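Local coordinates for glutathione peroxidase (Schistosoma mansoni, PDB 2WGR), which catalyses the reduction of hydrogen peroxide by two molecules of glutathione, yielding glutathione disulfide and water, at residues 37-42 and 69-74; 41-46 and 132-137; 128-133 and 146-151. All coordinates share one frame; numbering follows the deposited sequence.

The three contacts follow the central mixed sheet of this thioredoxin-like fold from strand 65-71 through strands 33-39 and 136-139 to strand 145-149. Contact 1 pairs the first two of these; contact 2 starts from the loop that continues 37-42 and holds S43, the active-site position by similarity, altered in this structure. Their centres are about 6 Å apart, and N38 O lies 2.8 Å from F134 N, probably a hydrogen bond. Contact 3, centred about 11 Å from contact 2 and 13 Å from contact 1, closes the pyrophosphate pocket. It shares W132 and N133 with contact 2, where S135 also lines this pocket, and N133, next to the pocket residues in the chain, reaches S43 through a water.

Contact 1 of 3, residues 37-42 and 69-74; sequences VNVACK and AFPCNQ
With chi1 at -61°, V39 turns its CG1 beside the backbone N and its CG2 between that N and the carbonyl carbon, which sets the two methyls against A69 and P71 respectively. These residues belong to neighbouring parallel strands, 33-39 and 65-71, the two strands of a beta-alpha-beta unit connected through helix 46-60, as expected of a thioredoxin-like fold. CG1 of V39 lies 3.8 Å from A69 CB, while V39 CG2 lies against the proline backbone, 3.6 Å from P71 CA.

V37, V39, A69 and P71 share one face of the sheet; N38 and F70 point to the other, where the phenyl ring stacks with F101 and the N38 amide donates to W132 O. Three backbone bonds hold the strands in register. F70 N donates almost straight to V37 O at 2.9 Å, and V39 N returns a bond to F70 O at 2.9 Å. As the strands end, C72 N donates to V39 O at 3.0 Å with a more bent N-H...O angle of 144°. Beside the V39 N bond, N38 CA makes a C-H...O contact with F70 O at 3.2 Å.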
# COMPACT_ATOMS: atom_id res chain seq x y z
N VAL A 37 0.71 -0.68 0.46
CA VAL A 37 1.88 -1.36 -0.10
C VAL A 37 2.64 -0.39 -1.04
O VAL A 37 2.03 0.21 -1.92
CB VAL A 37 1.44 -2.58 -0.93
CG1 VAL A 37 2.67 -3.40 -1.37
CG2 VAL A 37 0.48 -3.47 -0.13
N ASN A 38 3.95 -0.24 -0.84
CA ASN A 38 4.76 0.46 -1.86
C ASN A 38 5.17 -0.52 -2.93
O ASN A 38 5.62 -1.59 -2.60
CB ASN A 38 5.98 1.19 -1.26
CG ASN A 38 6.95 0.27 -0.55
OD1 ASN A 38 6.60 -0.38 0.45
ND2 ASN A 38 8.20 0.19 -1.06
N VAL A 39 5.00 -0.14 -4.19
CA VAL A 39 5.13 -1.11 -5.29
C VAL A 39 6.17 -0.66 -6.35
O VAL A 39 6.60 0.49 -6.37
CB VAL A 39 3.75 -1.38 -6.00
CG1 VAL A 39 2.72 -1.98 -5.02
CG2 VAL A 39 3.19 -0.13 -6.66
N ALA A 40 6.54 -1.61 -7.20
CA ALA A 40 7.47 -1.36 -8.31
C ALA A 40 7.19 -2.42 -9.36
O ALA A 40 6.93 -3.58 -9.01
CB ALA A 40 8.89 -1.50 -7.84
N CYS A 41 7.28 -2.02 -10.64
CA CYS A 41 7.00 -2.93 -11.77
C CYS A 41 8.20 -3.78 -12.19
O CYS A 41 8.01 -4.83 -12.79
CB CYS A 41 6.55 -2.15 -13.01
SG CYS A 41 4.95 -1.36 -12.85
N LYS A 42 9.40 -3.31 -11.87
CA LYS A 42 10.61 -3.91 -12.50
C LYS A 42 11.44 -4.65 -11.48
O LYS A 42 12.66 -4.49 -11.42
CB LYS A 42 11.43 -2.82 -13.21
CG LYS A 42 10.70 -2.22 -14.40
CD LYS A 42 11.60 -1.24 -15.16
CE LYS A 42 12.71 -1.96 -15.89
NZ LYS A 42 13.76 -0.96 -16.32
N ALA A 69 -2.04 0.79 -3.39
CA ALA A 69 -0.68 0.55 -3.94
C ALA A 69 -0.06 1.86 -4.41
O ALA A 69 -0.62 2.55 -5.29
CB ALA A 69 -0.73 -0.50 -5.07
N PHE A 70 1.08 2.19 -3.79
CA PHE A 70 1.82 3.42 -4.06
C PHE A 70 3.10 3.09 -4.78
O PHE A 70 4.02 2.59 -4.18
CB PHE A 70 2.13 4.14 -2.72
CG PHE A 70 0.91 4.73 -2.10
CD1 PHE A 70 0.51 6.01 -2.45
CD2 PHE A 70 0.12 3.97 -1.22
CE1 PHE A 70 -0.65 6.57 -1.91
CE2 PHE A 70 -1.10 4.52 -0.69
CZ PHE A 70 -1.44 5.83 -1.02
N PRO A 71 3.18 3.42 -6.08
CA PRO A 71 4.44 3.23 -6.83
C PRO A 71 5.57 4.06 -6.18
O PRO A 71 5.33 5.15 -5.69
CB PRO A 71 4.10 3.79 -8.22
CG PRO A 71 2.57 3.63 -8.33
CD PRO A 71 2.11 3.97 -6.93
N CYS A 72 6.80 3.52 -6.16
CA CYS A 72 7.92 4.22 -5.52
C CYS A 72 9.19 3.75 -6.21
O CYS A 72 9.40 2.54 -6.37
CB CYS A 72 7.99 3.91 -4.01
SG CYS A 72 9.38 4.72 -3.19
N ASN A 73 9.98 4.72 -6.66
CA ASN A 73 11.21 4.45 -7.44
C ASN A 73 12.51 4.50 -6.60
O ASN A 73 13.63 4.58 -7.16
CB ASN A 73 11.28 5.39 -8.66
CG ASN A 73 12.31 4.94 -9.70
OD1 ASN A 73 12.42 3.76 -10.00
ND2 ASN A 73 13.03 5.91 -10.27
N GLN A 74 12.38 4.42 -5.27
CA GLN A 74 13.56 4.64 -4.39
C GLN A 74 14.39 3.39 -4.14
O GLN A 74 15.41 3.46 -3.43
CB GLN A 74 13.12 5.23 -3.05
CG GLN A 74 12.67 6.66 -3.21
CD GLN A 74 12.29 7.30 -1.89
OE1 GLN A 74 11.38 6.83 -1.19
NE2 GLN A 74 13.01 8.35 -1.53

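Contact 2 of 3, residues 41-46 and 132-137; sequences CKSGAT and WNFSKF. With POP (pyrophosphate 2-), chain B.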
# COMPACT_ATOMS: atom_id res chain seq x y z
N CYS A 41 7.28 -2.02 -10.64
CA CYS A 41 7.00 -2.93 -11.77
C CYS A 41 8.20 -3.78 -12.19
O CYS A 41 8.01 -4.83 -12.79
CB CYS A 41 6.55 -2.15 -13.01
SG CYS A 41 4.95 -1.36 -12.85
N LYS A 42 9.40 -3.31 -11.87
CA LYS A 42 10.61 -3.91 -12.50
C LYS A 42 11.44 -4.65 -11.48
O LYS A 42 12.66 -4.49 -11.42
CB LYS A 42 11.43 -2.82 -13.21
CG LYS A 42 10.70 -2.22 -14.40
CD LYS A 42 11.60 -1.24 -15.16
CE LYS A 42 12.71 -1.96 -15.89
NZ LYS A 42 13.76 -0.96 -16.32
N SER A 43 10.77 -5.44 -10.65
CA SER A 43 11.49 -6.21 -9.63
C SER A 43 11.16 -7.70 -9.70
O SER A 43 10.10 -8.08 -10.20
CB SER A 43 11.24 -5.63 -8.25
OG SER A 43 10.28 -6.36 -7.53
N GLY A 44 12.10 -8.52 -9.23
CA GLY A 44 11.91 -9.97 -9.20
C GLY A 44 10.78 -10.38 -8.27
O GLY A 44 10.27 -11.50 -8.36
N ALA A 45 10.38 -9.48 -7.38
CA ALA A 45 9.26 -9.73 -6.42
C ALA A 45 7.90 -9.23 -6.90
O ALA A 45 6.87 -9.48 -6.27
CB ALA A 45 9.60 -9.14 -5.03
N THR A 46 7.90 -8.52 -8.03
CA THR A 46 6.69 -7.92 -8.58
C THR A 46 5.58 -8.94 -8.85
O THR A 46 4.44 -8.73 -8.43
CB THR A 46 7.04 -7.08 -9.83
OG1 THR A 46 7.93 -6.02 -9.44
CG2 THR A 46 5.76 -6.51 -10.53
N TRP A 132 12.70 -1.90 1.35
CA TRP A 132 12.77 -2.28 -0.05
C TRP A 132 11.36 -2.14 -0.66
O TRP A 132 10.43 -1.67 0.02
CB TRP A 132 13.35 -3.71 -0.23
CG TRP A 132 13.95 -3.92 -1.58
CD1 TRP A 132 13.52 -4.77 -2.55
CD2 TRP A 132 15.05 -3.17 -2.16
NE1 TRP A 132 14.30 -4.62 -3.69
CE2 TRP A 132 15.23 -3.65 -3.47
CE3 TRP A 132 15.88 -2.14 -1.68
CZ2 TRP A 132 16.20 -3.13 -4.33
CZ3 TRP A 132 16.86 -1.62 -2.53
CH2 TRP A 132 17.01 -2.13 -3.84
N ASN A 133 11.22 -2.47 -1.94
CA ASN A 133 9.89 -2.56 -2.57
C ASN A 133 8.99 -3.55 -1.83
O ASN A 133 9.48 -4.55 -1.28
CB ASN A 133 10.01 -3.00 -4.03
CG ASN A 133 10.96 -2.14 -4.83
OD1 ASN A 133 10.80 -0.92 -4.92
ND2 ASN A 133 11.99 -2.79 -5.41
N PHE A 134 7.69 -3.23 -1.81
CA PHE A 134 6.64 -4.12 -1.31
C PHE A 134 6.66 -4.34 0.21
O PHE A 134 6.30 -5.41 0.68
CB PHE A 134 6.59 -5.46 -2.08
CG PHE A 134 6.35 -5.30 -3.56
CD1 PHE A 134 5.08 -5.01 -4.02
CD2 PHE A 134 7.40 -5.43 -4.49
CE1 PHE A 134 4.81 -4.83 -5.42
CE2 PHE A 134 7.17 -5.28 -5.85
CZ PHE A 134 5.87 -4.97 -6.33
N SER A 135 6.99 -3.29 0.98
CA SER A 135 6.69 -3.34 2.41
C SER A 135 5.19 -3.11 2.57
O SER A 135 4.57 -2.50 1.71
CB SER A 135 7.41 -2.21 3.13
OG SER A 135 8.81 -2.37 2.89
N LYS A 136 4.63 -3.59 3.67
CA LYS A 136 3.16 -3.51 3.87
C LYS A 136 2.85 -2.91 5.23
O LYS A 136 3.49 -3.23 6.24
CB LYS A 136 2.52 -4.90 3.79
CG LYS A 136 2.60 -5.59 2.40
CD LYS A 136 3.83 -6.56 2.28
CE LYS A 136 3.84 -7.14 0.87
NZ LYS A 136 5.13 -7.85 0.56
N PHE A 137 1.83 -2.06 5.25
CA PHE A 137 1.23 -1.61 6.51
C PHE A 137 -0.25 -2.02 6.56
O PHE A 137 -0.96 -1.87 5.57
CB PHE A 137 1.29 -0.08 6.68
CG PHE A 137 2.68 0.46 6.86
CD1 PHE A 137 3.18 0.72 8.14
CD2 PHE A 137 3.48 0.70 5.74
CE1 PHE A 137 4.47 1.22 8.32
CE2 PHE A 137 4.79 1.17 5.89
CZ PHE A 137 5.28 1.43 7.18
P1 POP B . 10.86 -3.71 8.63
O1 POP B . 11.78 -2.55 8.98
O2 POP B . 11.49 -4.95 9.24
O3 POP B . 9.49 -3.54 9.26
O POP B . 10.79 -3.73 7.01
P2 POP B . 9.97 -2.44 6.50
O4 POP B . 10.42 -1.93 5.17
O5 POP B . 8.48 -2.80 6.57
O6 POP B . 10.26 -1.38 7.54
O HOH W 1 11.55 -5.83 -5.01
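F134 and S43 meet where the ring of the former points into the loop carrying the latter, the presumed active-site residue, changed here from the natural one. From CB, the F134 side chain runs toward the loop with CG beside its own backbone N (chi1 -59°). CD2 faces the methyl of A45, with A45 CB 4.3 Å away. The next atom, CE2, reaches the hydroxyls: S43 OG lies in the plane of the ring at its edge, 3.7 Å from CE2, and T46 OG1 is also near that edge. At the tip, CZ rests 3.8 Å from T46 CA. Further back, the ring packs on V37 and V39 of strand 33-39, so it fills the space between the sheet and the start of helix 46-60.

The hydroxyls at the ring edge belong to a capping box that starts this helix. A45 N donates to S43 OG, and S43 N donates to T46 OG1 at 3.1 Å; the threonine hydroxyl is also bonded to A40 O. Beyond the same edge of the ring, a water bridges the segments, 2.9 Å from S43 OG and accepting from N133 ND2 at 3.1 Å. Behind the phenyl group, K136 NZ donates to F134 O at 2.7 Å, in the carbonyl plane, and also bonds T153 O and N49 OD1.

The chemistry is thus divided: an aromatic edge packs beside the residue-43 side chain, while the polar contacts of S43 OG come from the capping box and a water held by an asparagine amide. N133 probably helps to shape the surroundings of the presumed active-site residue, although the water and OG contacts are those of the serine present here.

Contact 3 of 3, residues 128-133 and 146-151; sequences NNIKWN and VKRYSP. With POP (pyrophosphate 2-), chain B.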
# COMPACT_ATOMS: atom_id res chain seq x y z
N ASN A 128 13.74 3.41 10.83
CA ASN A 128 12.35 3.45 10.45
C ASN A 128 12.11 3.47 8.94
O ASN A 128 10.98 3.35 8.51
CB ASN A 128 11.69 4.69 11.09
CG ASN A 128 11.39 4.50 12.56
OD1 ASN A 128 11.42 5.46 13.33
ND2 ASN A 128 11.10 3.27 12.97
N ASN A 129 13.19 3.58 8.17
CA ASN A 129 13.11 3.62 6.71
C ASN A 129 12.41 2.37 6.20
O ASN A 129 12.62 1.28 6.74
CB ASN A 129 14.49 3.68 6.05
CG ASN A 129 15.22 4.97 6.33
OD1 ASN A 129 14.66 5.91 6.89
ND2 ASN A 129 16.50 5.01 5.97
N ILE A 130 11.56 2.56 5.19
CA ILE A 130 11.07 1.43 4.38
C ILE A 130 12.32 0.76 3.77
O ILE A 130 13.18 1.43 3.21
CB ILE A 130 10.14 1.91 3.22
CG1 ILE A 130 8.94 2.69 3.78
CG2 ILE A 130 9.69 0.73 2.38
CD1 ILE A 130 8.21 1.98 4.97
N LYS A 131 12.39 -0.57 3.90
CA LYS A 131 13.62 -1.31 3.55
C LYS A 131 13.81 -1.65 2.07
O LYS A 131 14.96 -1.71 1.59
CB LYS A 131 13.79 -2.58 4.40
CG LYS A 131 13.85 -2.34 5.91
CD LYS A 131 14.98 -1.35 6.31
CE LYS A 131 15.14 -1.33 7.85
NZ LYS A 131 13.93 -0.69 8.49
N TRP A 132 12.70 -1.90 1.35
CA TRP A 132 12.77 -2.28 -0.05
C TRP A 132 11.36 -2.14 -0.66
O TRP A 132 10.43 -1.67 0.02
CB TRP A 132 13.35 -3.71 -0.23
CG TRP A 132 13.95 -3.92 -1.58
CD1 TRP A 132 13.52 -4.77 -2.55
CD2 TRP A 132 15.05 -3.17 -2.16
NE1 TRP A 132 14.30 -4.62 -3.69
CE2 TRP A 132 15.23 -3.65 -3.47
CE3 TRP A 132 15.88 -2.14 -1.68
CZ2 TRP A 132 16.20 -3.13 -4.33
CZ3 TRP A 132 16.86 -1.62 -2.53
CH2 TRP A 132 17.01 -2.13 -3.84
N ASN A 133 11.22 -2.47 -1.94
CA ASN A 133 9.89 -2.56 -2.57
C ASN A 133 8.99 -3.55 -1.83
O ASN A 133 9.48 -4.55 -1.28
CB ASN A 133 10.01 -3.00 -4.03
CG ASN A 133 10.96 -2.14 -4.83
OD1 ASN A 133 10.80 -0.92 -4.92
ND2 ASN A 133 11.99 -2.79 -5.41
N VAL A 146 -1.76 -0.45 12.50
CA VAL A 146 -1.62 -1.42 13.59
C VAL A 146 -0.52 -2.48 13.41
O VAL A 146 -0.12 -3.12 14.39
CB VAL A 146 -2.96 -2.15 13.91
CG1 VAL A 146 -3.95 -1.16 14.55
CG2 VAL A 146 -3.57 -2.80 12.67
N LYS A 147 -0.02 -2.61 12.19
CA LYS A 147 1.06 -3.56 11.90
C LYS A 147 1.87 -3.15 10.68
O LYS A 147 1.36 -2.50 9.78
CB LYS A 147 0.54 -5.00 11.73
CG LYS A 147 1.65 -6.05 12.04
CD LYS A 147 1.10 -7.34 12.68
CE LYS A 147 2.13 -8.48 12.60
NZ LYS A 147 1.52 -9.83 12.92
N ARG A 148 3.15 -3.54 10.70
CA ARG A 148 4.06 -3.28 9.60
C ARG A 148 4.74 -4.60 9.28
O ARG A 148 5.05 -5.36 10.20
CB ARG A 148 5.10 -2.29 10.07
CG ARG A 148 6.13 -1.96 9.01
CD ARG A 148 6.97 -0.80 9.49
NE ARG A 148 8.16 -0.57 8.66
CZ ARG A 148 8.90 0.53 8.71
NH1 ARG A 148 8.54 1.56 9.46
NH2 ARG A 148 10.00 0.63 7.95
N TYR A 149 4.98 -4.87 8.00
CA TYR A 149 5.57 -6.13 7.55
C TYR A 149 6.74 -5.86 6.63
O TYR A 149 6.70 -4.96 5.79
CB TYR A 149 4.55 -7.02 6.81
CG TYR A 149 3.27 -7.23 7.58
CD1 TYR A 149 3.06 -8.40 8.33
CD2 TYR A 149 2.25 -6.27 7.52
CE1 TYR A 149 1.86 -8.60 9.04
CE2 TYR A 149 1.04 -6.47 8.22
CZ TYR A 149 0.87 -7.61 8.99
OH TYR A 149 -0.32 -7.79 9.67
N SER A 150 7.76 -6.71 6.74
CA SER A 150 8.92 -6.60 5.86
C SER A 150 8.59 -6.80 4.37
O SER A 150 7.60 -7.47 4.01
CB SER A 150 9.94 -7.67 6.27
OG SER A 150 9.37 -8.96 6.05
N PRO A 151 9.42 -6.25 3.47
CA PRO A 151 9.21 -6.44 2.01
C PRO A 151 9.00 -7.90 1.61
O PRO A 151 8.17 -8.21 0.75
CB PRO A 151 10.55 -5.96 1.42
CG PRO A 151 10.91 -4.77 2.35
CD PRO A 151 10.55 -5.31 3.74
P1 POP B . 10.86 -3.71 8.63
O1 POP B . 11.78 -2.55 8.98
O2 POP B . 11.49 -4.95 9.24
O3 POP B . 9.49 -3.54 9.26
O POP B . 10.79 -3.73 7.01
P2 POP B . 9.97 -2.44 6.50
O4 POP B . 10.42 -1.93 5.17
O5 POP B . 8.48 -2.80 6.57
O6 POP B . 10.26 -1.38 7.54
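R148 binds N128 O end-on with both terminal nitrogens, NH2 at 2.9 Å and NH1 at 3.2 Å. The carbonyl oxygen lies in the guanidinium plane, while both donors reach it from the same face of the peptide carbonyl. The NE side of the group turns to the pyrophosphate: NE donates to POP O5 at 3.1 Å, nearly straight at 166°. K131 shares the anion, its backbone N bonded to O4 at 2.7 Å and its NZ to O1. The two cationic side chains gather round one ligand, which probably offsets their charges.

The R148 chain is extended from CG to NE, with CG anti to the backbone N (chi1 179°), and spans from strand 145-149 to the loop. CD1 of I130 lies over one face of the guanidinium, 3.7 Å from NH2. K131, bent at chi2 and chi4, folds back so that NZ also donates to N129 O, in that carbonyl's plane. Beyond the anion, the P151 ring packs against W132, P151 CG lying 3.7 Å from W132 CB, and P151 CB approaches N133 O.

In the second shell, R148 NH1 also bonds Q122 O, and I130 N donates to N107 OD1. I130 and R148 both touch K119 of helix 113-121 and F137 of strand 136-139, so both pack between helix and strand, R148 starting from 145-149, an outermost strand.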